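Local coordinates for protein cyclase (Streptomyces sp. R1128, PDB 3TFZ) that probably cyclises and aromatises a poly-beta-ketone chain in the R1128 aromatic polyketide pathway, within a helix-grip fold of the Bet v 1-like superfamily, at residues E22-A25 with G29-D32; S67-D72 with R76-R81. One frame throughout, in Å; residues are numbered along the deposited sequence.

Contact 1: residues E22-A25 with G29-D32. With K (potassium ion), chain G.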
loop_
_atom_site.group_PDB
_atom_site.type_symbol
_atom_site.label_atom_id
_atom_site.label_comp_id
_atom_site.label_asym_id
_atom_site.label_seq_id
_atom_site.Cartn_x
_atom_site.Cartn_y
_atom_site.Cartn_z
ATOM N N GLU A 22 14.874 6.637 -11.523
ATOM C CA GLU A 22 15.773 7.750 -11.468
ATOM C C GLU A 22 15.635 8.618 -10.216
ATOM O O GLU A 22 16.641 9.063 -9.719
ATOM C CB GLU A 22 15.694 8.621 -12.717
ATOM C CG GLU A 22 16.231 7.906 -13.991
ATOM C CD GLU A 22 16.038 8.750 -15.217
ATOM O OE1 GLU A 22 15.865 9.995 -15.009
ATOM O OE2 GLU A 22 16.061 8.186 -16.372
ATOM N N VAL A 23 14.403 8.894 -9.759
ATOM C CA VAL A 23 14.158 9.661 -8.570
ATOM C C VAL A 23 14.617 8.822 -7.292
ATOM O O VAL A 23 15.296 9.350 -6.383
ATOM C CB VAL A 23 12.657 10.047 -8.518
ATOM C CG1 VAL A 23 12.175 10.591 -7.167
ATOM C CG2 VAL A 23 12.280 11.018 -9.692
ATOM N N LEU A 24 14.266 7.534 -7.234
ATOM C CA LEU A 24 14.685 6.725 -6.144
ATOM C C LEU A 24 16.190 6.626 -6.041
ATOM O O LEU A 24 16.667 6.759 -4.926
ATOM C CB LEU A 24 14.077 5.260 -6.209
ATOM C CG LEU A 24 12.549 5.104 -6.106
ATOM C CD1 LEU A 24 12.171 3.716 -6.413
ATOM C CD2 LEU A 24 12.113 5.521 -4.739
ATOM N N ALA A 25 16.899 6.296 -7.161
ATOM C CA ALA A 25 18.355 6.108 -7.201
ATOM C C ALA A 25 19.195 7.346 -6.782
ATOM O O ALA A 25 20.380 7.179 -6.317
ATOM C CB ALA A 25 18.889 5.565 -8.557
ATOM N N GLY A 29 19.539 13.960 -4.347
ATOM C CA GLY A 29 18.294 14.720 -4.381
ATOM C C GLY A 29 17.360 14.568 -3.169
ATOM O O GLY A 29 16.425 15.201 -3.149
ATOM N N TYR A 30 17.577 13.662 -2.227
ATOM C CA TYR A 30 16.578 13.358 -1.150
ATOM C C TYR A 30 16.257 14.537 -0.185
ATOM O O TYR A 30 15.143 14.601 0.285
ATOM C CB TYR A 30 16.979 12.135 -0.312
ATOM C CG TYR A 30 16.623 10.738 -0.942
ATOM C CD1 TYR A 30 16.526 9.563 -0.130
ATOM C CD2 TYR A 30 16.443 10.581 -2.349
ATOM C CE1 TYR A 30 16.258 8.291 -0.747
ATOM C CE2 TYR A 30 16.197 9.301 -2.930
ATOM C CZ TYR A 30 16.109 8.178 -2.125
ATOM O OH TYR A 30 15.815 6.923 -2.674
ATOM N N ALA A 31 17.232 15.433 0.109
ATOM C CA ALA A 31 17.000 16.540 1.007
ATOM C C ALA A 31 16.084 17.593 0.323
ATOM O O ALA A 31 15.237 18.222 0.936
ATOM C CB ALA A 31 18.360 17.173 1.439
ATOM N N ASP A 32 16.245 17.787 -0.962
ATOM C CA ASP A 32 15.271 18.585 -1.763
ATOM C C ASP A 32 13.867 18.006 -1.905
ATOM O O ASP A 32 12.920 18.743 -1.765
ATOM C CB ASP A 32 15.843 18.883 -3.149
ATOM C CG ASP A 32 17.103 19.675 -3.063
ATOM O OD1 ASP A 32 18.022 19.386 -3.885
ATOM O OD2 ASP A 32 17.182 20.554 -2.144
HETATM K K K G . 13.763 18.677 2.834
HETATM O O HOH W 1 11.962 19.259 0.628
#

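Contact 2: residues S67-D72 with R76-R81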
loop_
_atom_site.group_PDB
_atom_site.type_symbol
_atom_site.label_atom_id
_atom_site.label_comp_id
_atom_site.label_asym_id
_atom_site.label_seq_id
_atom_site.Cartn_x
_atom_site.Cartn_y
_atom_site.Cartn_z
ATOM N N SER A 67 22.170 4.400 6.381
ATOM C CA SER A 67 21.786 3.161 5.714
ATOM C C SER A 67 22.634 2.751 4.596
ATOM O O SER A 67 23.199 3.599 3.843
ATOM C CB SER A 67 20.358 3.197 5.147
ATOM O OG SER A 67 20.278 4.398 4.499
ATOM N N ARG A 68 22.697 1.417 4.472
ATOM C CA ARG A 68 23.274 0.771 3.300
ATOM C C ARG A 68 22.145 0.499 2.341
ATOM O O ARG A 68 21.192 -0.219 2.682
ATOM C CB ARG A 68 24.044 -0.468 3.629
ATOM C CG ARG A 68 24.677 -1.086 2.342
ATOM C CD ARG A 68 25.354 -2.475 2.589
ATOM N NE ARG A 68 26.732 -2.180 2.998
ATOM C CZ ARG A 68 27.742 -2.060 2.124
ATOM N NH1 ARG A 68 27.514 -2.300 0.811
ATOM N NH2 ARG A 68 28.978 -1.750 2.552
ATOM N N ARG A 69 22.205 1.170 1.177
ATOM C CA ARG A 69 21.238 0.938 0.035
ATOM C C ARG A 69 21.860 0.085 -1.036
ATOM O O ARG A 69 22.929 0.452 -1.563
ATOM C CB ARG A 69 20.759 2.250 -0.599
ATOM C CG ARG A 69 20.032 3.180 0.472
ATOM C CD ARG A 69 20.167 4.677 0.134
ATOM N NE ARG A 69 20.081 5.091 -1.327
ATOM C CZ ARG A 69 18.946 5.348 -1.987
ATOM N NH1 ARG A 69 17.764 5.243 -1.361
ATOM N NH2 ARG A 69 18.994 5.721 -3.272
ATOM N N ASP A 70 21.231 -1.053 -1.332
ATOM C CA ASP A 70 21.701 -1.922 -2.384
ATOM C C ASP A 70 20.788 -1.667 -3.533
ATOM O O ASP A 70 19.621 -1.966 -3.429
ATOM C CB ASP A 70 21.674 -3.382 -1.939
ATOM C CG ASP A 70 22.812 -3.692 -0.848
ATOM O OD1 ASP A 70 24.014 -3.285 -1.079
ATOM O OD2 ASP A 70 22.529 -4.308 0.252
ATOM N N LEU A 71 21.281 -1.080 -4.616
ATOM C CA LEU A 71 20.417 -0.635 -5.690
ATOM C C LEU A 71 20.427 -1.650 -6.854
ATOM O O LEU A 71 21.484 -2.087 -7.269
ATOM C CB LEU A 71 20.858 0.764 -6.213
ATOM C CG LEU A 71 20.661 2.064 -5.335
ATOM C CD1 LEU A 71 21.823 2.263 -4.374
ATOM C CD2 LEU A 71 20.550 3.261 -6.279
ATOM N N ASP A 72 19.252 -2.010 -7.371
ATOM C CA ASP A 72 19.145 -3.065 -8.388
ATOM C C ASP A 72 18.166 -2.566 -9.438
ATOM O O ASP A 72 16.938 -2.795 -9.341
ATOM C CB ASP A 72 18.588 -4.329 -7.706
ATOM C CG ASP A 72 18.615 -5.546 -8.599
ATOM O OD1 ASP A 72 18.660 -6.658 -8.061
ATOM O OD2 ASP A 72 18.595 -5.416 -9.816
ATOM N N ARG A 76 14.320 -3.311 -10.346
ATOM C CA ARG A 76 13.688 -2.060 -9.818
ATOM C C ARG A 76 13.358 -2.117 -8.305
ATOM O O ARG A 76 12.195 -1.863 -7.883
ATOM C CB ARG A 76 12.454 -1.580 -10.570
ATOM C CG ARG A 76 12.449 -1.708 -12.060
ATOM C CD ARG A 76 10.984 -1.445 -12.576
ATOM N NE ARG A 76 10.894 -1.556 -14.009
ATOM C CZ ARG A 76 11.425 -0.689 -14.854
ATOM N NH1 ARG A 76 12.104 0.322 -14.395
ATOM N NH2 ARG A 76 11.256 -0.831 -16.151
ATOM N N VAL A 77 14.401 -2.366 -7.531
ATOM C CA VAL A 77 14.299 -2.583 -6.139
ATOM C C VAL A 77 15.541 -1.893 -5.457
ATOM O O VAL A 77 16.679 -2.000 -5.971
ATOM C CB VAL A 77 14.367 -4.132 -5.851
ATOM C CG1 VAL A 77 14.734 -4.374 -4.359
ATOM C CG2 VAL A 77 13.026 -4.807 -6.175
ATOM N N ILE A 78 15.310 -1.156 -4.362
ATOM C CA ILE A 78 16.396 -0.709 -3.519
ATOM C C ILE A 78 16.173 -1.333 -2.183
ATOM O O ILE A 78 15.163 -1.019 -1.567
ATOM C CB ILE A 78 16.505 0.818 -3.403
ATOM C CG1 ILE A 78 16.655 1.506 -4.803
ATOM C CG2 ILE A 78 17.666 1.183 -2.382
ATOM C CD1 ILE A 78 16.508 3.017 -4.777
ATOM N N ALA A 79 17.027 -2.299 -1.797
ATOM C CA ALA A 79 17.078 -2.893 -0.439
ATOM C C ALA A 79 17.886 -1.925 0.477
ATOM O O ALA A 79 18.972 -1.454 0.123
ATOM C CB ALA A 79 17.784 -4.293 -0.456
ATOM N N TYR A 80 17.312 -1.575 1.627
ATOM C CA TYR A 80 18.001 -0.712 2.592
ATOM C C TYR A 80 18.155 -1.467 3.916
ATOM O O TYR A 80 17.325 -2.277 4.240
ATOM C CB TYR A 80 17.346 0.724 2.707
ATOM C CG TYR A 80 16.017 0.711 3.413
ATOM C CD1 TYR A 80 15.960 0.826 4.793
ATOM C CD2 TYR A 80 14.774 0.589 2.680
ATOM C CE1 TYR A 80 14.737 0.759 5.466
ATOM C CE2 TYR A 80 13.633 0.490 3.316
ATOM C CZ TYR A 80 13.599 0.586 4.713
ATOM O OH TYR A 80 12.410 0.546 5.334
ATOM N N ARG A 81 19.251 -1.221 4.661
ATOM C CA ARG A 81 19.434 -1.715 6.057
ATOM C C ARG A 81 20.130 -0.527 6.751
ATOM O O ARG A 81 21.084 0.038 6.226
ATOM C CB ARG A 81 20.286 -3.010 6.118
ATOM C CG ARG A 81 20.410 -3.769 7.480
ATOM C CD ARG A 81 21.561 -4.866 7.657
ATOM N NE ARG A 81 21.318 -5.974 8.666
ATOM C CZ ARG A 81 21.209 -5.896 10.044
ATOM N NH1 ARG A 81 21.288 -4.736 10.742
ATOM N NH2 ARG A 81 20.994 -7.019 10.775
#

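Contact 1: residues E22-A25 with G29-D32
The ring of Tyr30 meets the helix 17-25 edge-on. In the plane of the ring the carbonyl oxygen of Val23 stands beside one edge, 3.6 Å from Tyr30 CE2, and Leu24 O lies near the same plane by the phenol end. Elsewhere around the ring, Phe34 brings its own ring in at about 60°, and the Tyr30 side chain also touches Val40 of strand 37-46. CG sits on the side of the backbone N (chi1 -82°), which sends the ring out from the short helix 30-33 and back to the preceding helix. There Tyr30 OH donates a hydrogen bond to Leu24 O, modelled at 2.4 Å, a length too short to be taken literally. Val23 and Leu24 meet the ring chiefly through their backbone oxygens; their side chains pack on Val153 of helix 131-164. One residue on, Ala31 O binds the potassium ion at 2.5 Å, together with the carbonyl oxygens of Phe34, Pro35 and Thr37. A water 2.9 Å from the potassium ion also coordinates it and donates to Asp32 O at 2.6 Å. A phenylalanine at Tyr30 would probably leave Leu24 O without its phenol donor and Arg69 NH1 without the hydroxyl it binds. The buried phenol thus donates to a helix carbonyl and accepts from Arg69 NH1, while Arg69 NH2 bonds the same Leu24 O, so polar groups from both helices share one guanidinium.

Contact 2: residues S67-D72 with R76-R81
Ile78 crosses Arg69 and lies alongside Leu71 of the neighbouring strand. Its CB lies 4.2 Å from Asp70 O. From there the chain forks: CG1 sits beside the backbone N (chi1 -57°) and CG2 anti to it. The CG2 branch rests 3.7 Å from Arg69 CB and also lies over one face of the Arg69 guanidinium, displaced toward its rim. The CG1 branch runs beside Leu71, both pointing the same way, with Ile78 CG1 4.1 Å from Leu71 CG. At the tip, Ile78 CD1 comes 4.0 Å from Arg69 NH2, and the side chain also packs on Trp21 and Leu24 of helix 17-25. The two strands form an antiparallel beta hairpin (162° between directions) in the sheet of the helix-grip fold. Asp70 and Ala79 are a hydrogen-bonded pair, Asp70 N reaching Ala79 O at 2.7 Å and a nearly straight 170°. By the turn, Arg76 and Val77 both face Asp72 in a G1 beta bulge, Val77 N donating to Asp72 O at 3.1 Å. Arg69 NE bonds Gln50 OE1, Arg76 salt-bridges Asp18, and Asp72 pairs with Arg75.

From the N terminus, contact 1 comes first, closing the short connection between helix 17-25 and helix 30-33. The chain then runs through strands 37-46 and 49-58 before entering strand 61-72, and contact 2 closes the tight turn to strand 77-82. The two loops are in series, neither enclosing nor crossing the other, yet their side chains meet in space. Leu24 CB of the first helix packs 3.6 Å from Ile78 CD1, and Ala25 CB lies 3.6 Å from Leu71 CD2. With Arg69 reaching from the hairpin to the residues of contact 1, helix 17-25 and the potassium-binding helix 30-33 are tied to the middle of the sheet.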